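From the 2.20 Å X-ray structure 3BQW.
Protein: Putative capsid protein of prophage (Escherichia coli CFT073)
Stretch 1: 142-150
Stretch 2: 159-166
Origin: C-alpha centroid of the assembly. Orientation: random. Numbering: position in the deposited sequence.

Stretch 1 142-150: NAVTTGKNI
Stretch 2, residues 159-166: YEIDWKIP

Residues 142-146 form the last part of a helix that begins earlier in the chain. Gly147 ends it, and 148-150 run as a strand. In the second stretch 159-162 are strand and 163-166 are loop. The two strands are antiparallel, with 162° between their directions and axes approaching to 4.7 Å. Together the stretches bury 557 Å², both sides summed.

The register pairs Lys148 with Asp162, Asn149 with Ile161, and Ile150 with Glu160. Lys148 CA to Asp162 CA is 4.5 Å, Asn149 CA to Ile161 CA is 5.2 Å, and Ile150 CA to Glu160 CA is 4.6 Å. Asn149 and Ile161 are the hydrogen-bonded pair. Asn149 N donates to Ile161 O at 2.9 Å, and Ile161 N donates to Asn149 O at 2.8 Å, so both backbone groups of each residue are satisfied. The flanking pairs are non-hydrogen-bonded, and their CA atoms lie near the same carbonyls: Lys148 CA is 3.2 Å from Ile161 O, and Glu160 CA is 3.3 Å from Asn149 O. The ladder gains one more bond past the strand, from Trp163 N to Gly147 O at 2.8 Å.

At the helix end, Asn142 O accepts twice, from Thr146 N at 2.9 Å and from Thr146 OG1 at 2.6 Å. Gly147 N gives a weak bond to Ala143 O at 2.8 Å. Gly147 then leaves helical geometry with phi/psi 69/5, a positive phi that favours glycine. A CB on Gly147 would stand 2.9 Å from Ile165 CG2, a clash. Thr146 has chi1 in p, and Thr146 OG1 also accepts from Lys148 N at 3.1 Å. Lys148 is the first residue of the strand.

Lys148, Ile150, Glu160 and Asp162 share one sheet face. Lys148 is extended, with chi1 m and the other chi angles t. Its CG lies 3.4 Å from Asp162 OD1. Lys148 NZ and Glu160 OE2 are 4.1 Å apart, beyond a salt bridge. Water 2 joins the charges: Lys148 NZ donates to it at 2.9 Å, and it donates to Glu160 OE2 at 2.6 Å.

Asp162 has chi1 t. Its OD1 accepts from Lys164 N at 2.8 Å and from water 1 at 2.6 Å. Water 1 also accepts from Ile165 N at 2.8 Å and donates weakly to Thr146 O at 3.4 Å, linking helix end and loop. Asp162 OD2 is bonded elsewhere in the structure. Asp162 OD1 and Gly147 O, 3.3 Å apart, are both acceptors and do not bond.

Asn149 and Ile161, both chi1 m, point to the other face, with CB atoms 4.4 Å apart. Trp163 is m, with chi2 109°. Ala143 CB meets Trp163 CD1 at 3.9 Å, an apolar contact obliquely placed to the ring. Lys164 takes positive phi/psi, 61/62, and its CA-to-CB bond points away from the first stretch. Ile165, chi1 and chi2 both t, points back toward the helix end. Its CD1 lies 3.7 Å from Val144 O, and its CG2 lies 3.9 Å from Gly147 N.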

# COMPACT_ATOMS: atom_id res chain seq x y z
N ASN A 142 -4.72 2.95 5.91
CA ASN A 142 -4.89 3.64 7.20
C ASN A 142 -5.05 5.16 7.06
O ASN A 142 -5.87 5.75 7.72
CB ASN A 142 -3.75 3.28 8.14
CG ASN A 142 -3.81 1.83 8.63
OD1 ASN A 142 -4.63 1.05 8.20
ND2 ASN A 142 -2.89 1.47 9.52
N ALA A 143 -4.25 5.78 6.21
CA ALA A 143 -4.35 7.21 6.00
C ALA A 143 -5.73 7.60 5.47
O ALA A 143 -6.37 8.48 5.99
CB ALA A 143 -3.25 7.70 5.05
N VAL A 144 -6.19 6.90 4.43
CA VAL A 144 -7.47 7.16 3.79
C VAL A 144 -8.64 6.92 4.74
O VAL A 144 -9.59 7.70 4.73
CB VAL A 144 -7.63 6.28 2.50
CG1 VAL A 144 -9.09 6.22 2.02
CG2 VAL A 144 -6.69 6.79 1.41
N THR A 145 -8.57 5.87 5.56
CA THR A 145 -9.71 5.44 6.36
C THR A 145 -9.77 6.05 7.77
O THR A 145 -10.83 6.07 8.39
CB THR A 145 -9.80 3.90 6.46
OG1 THR A 145 -8.63 3.36 7.11
CG2 THR A 145 -9.97 3.28 5.06
N THR A 146 -8.62 6.49 8.28
CA THR A 146 -8.54 7.06 9.64
C THR A 146 -7.84 8.41 9.69
O THR A 146 -7.81 9.03 10.74
CB THR A 146 -7.76 6.12 10.61
OG1 THR A 146 -6.35 6.11 10.27
CG2 THR A 146 -8.33 4.69 10.61
N GLY A 147 -7.23 8.83 8.59
CA GLY A 147 -6.36 10.01 8.57
C GLY A 147 -5.04 9.89 9.30
O GLY A 147 -4.31 10.87 9.42
N LYS A 148 -4.73 8.70 9.82
CA LYS A 148 -3.53 8.52 10.65
C LYS A 148 -2.66 7.30 10.29
O LYS A 148 -3.14 6.26 9.84
CB LYS A 148 -3.91 8.41 12.12
CG LYS A 148 -4.61 9.65 12.66
CD LYS A 148 -5.43 9.29 13.89
CE LYS A 148 -5.93 10.53 14.56
NZ LYS A 148 -6.61 10.15 15.82
N ASN A 149 -1.35 7.47 10.51
CA ASN A 149 -0.38 6.40 10.44
C ASN A 149 0.45 6.36 11.72
O ASN A 149 0.85 7.42 12.25
CB ASN A 149 0.61 6.62 9.28
CG ASN A 149 -0.01 6.44 7.92
OD1 ASN A 149 -1.08 5.82 7.75
ND2 ASN A 149 0.67 6.97 6.92
N ILE A 150 0.73 5.15 12.20
CA ILE A 150 1.74 4.93 13.22
C ILE A 150 3.04 4.53 12.55
O ILE A 150 3.10 3.53 11.86
CB ILE A 150 1.31 3.88 14.24
CG1 ILE A 150 0.18 4.45 15.10
CG2 ILE A 150 2.54 3.45 15.15
CD1 ILE A 150 -0.69 3.41 15.75
N TYR A 159 6.05 7.03 16.41
CA TYR A 159 5.23 8.26 16.51
C TYR A 159 4.05 8.21 15.53
O TYR A 159 4.01 7.36 14.65
CB TYR A 159 6.09 9.49 16.24
CG TYR A 159 6.43 9.71 14.77
CD1 TYR A 159 5.70 10.62 14.01
CD2 TYR A 159 7.49 9.01 14.16
CE1 TYR A 159 5.98 10.83 12.68
CE2 TYR A 159 7.80 9.22 12.79
CZ TYR A 159 7.03 10.12 12.06
OH TYR A 159 7.29 10.37 10.74
N GLU A 160 3.11 9.14 15.69
CA GLU A 160 1.90 9.20 14.86
C GLU A 160 1.98 10.37 13.89
O GLU A 160 2.40 11.45 14.26
CB GLU A 160 0.63 9.33 15.72
CG GLU A 160 -0.65 9.42 14.90
CD GLU A 160 -1.83 9.91 15.68
OE1 GLU A 160 -1.94 11.15 15.89
OE2 GLU A 160 -2.67 9.07 16.06
N ILE A 161 1.61 10.10 12.64
CA ILE A 161 1.32 11.12 11.65
C ILE A 161 -0.19 11.23 11.56
O ILE A 161 -0.89 10.20 11.42
CB ILE A 161 1.83 10.76 10.23
CG1 ILE A 161 3.34 10.73 10.18
CG2 ILE A 161 1.32 11.77 9.20
CD1 ILE A 161 3.89 10.03 8.90
N ASP A 162 -0.69 12.45 11.62
CA ASP A 162 -2.10 12.72 11.49
C ASP A 162 -2.33 13.75 10.39
O ASP A 162 -1.90 14.91 10.49
CB ASP A 162 -2.66 13.21 12.83
CG ASP A 162 -4.16 13.36 12.83
OD1 ASP A 162 -4.82 12.99 11.83
OD2 ASP A 162 -4.68 13.87 13.85
N TRP A 163 -2.97 13.30 9.32
CA TRP A 163 -3.34 14.15 8.18
C TRP A 163 -4.61 14.95 8.44
O TRP A 163 -5.01 15.76 7.62
CB TRP A 163 -3.53 13.29 6.94
CG TRP A 163 -2.29 12.46 6.59
CD1 TRP A 163 -2.15 11.10 6.71
CD2 TRP A 163 -1.04 12.95 6.10
NE1 TRP A 163 -0.89 10.72 6.31
CE2 TRP A 163 -0.19 11.82 5.91
CE3 TRP A 163 -0.54 14.23 5.79
CZ2 TRP A 163 1.12 11.94 5.44
CZ3 TRP A 163 0.75 14.34 5.31
CH2 TRP A 163 1.57 13.20 5.14
N LYS A 164 -5.23 14.70 9.60
CA LYS A 164 -6.39 15.45 10.12
C LYS A 164 -7.56 15.34 9.15
O LYS A 164 -8.02 16.34 8.60
CB LYS A 164 -6.05 16.94 10.41
CG LYS A 164 -4.92 17.21 11.44
CD LYS A 164 -5.38 17.54 12.86
CE LYS A 164 -4.36 18.41 13.65
NZ LYS A 164 -4.46 18.26 15.15
N ILE A 165 -8.04 14.12 8.93
CA ILE A 165 -9.22 13.96 8.10
C ILE A 165 -10.42 14.51 8.91
O ILE A 165 -10.50 14.29 10.12
CB ILE A 165 -9.39 12.49 7.62
CG1 ILE A 165 -10.27 12.45 6.35
CG2 ILE A 165 -9.93 11.58 8.73
CD1 ILE A 165 -10.55 11.06 5.81
N PRO A 166 -11.31 15.28 8.29
CA PRO A 166 -12.48 15.70 9.07
C PRO A 166 -13.25 14.51 9.65
O PRO A 166 -13.35 13.47 9.02
CB PRO A 166 -13.32 16.49 8.04
CG PRO A 166 -12.32 16.97 7.05
CD PRO A 166 -11.36 15.82 6.92
O HOH W 1 -7.19 12.34 10.95
O HOH W 2 -4.53 9.70 17.81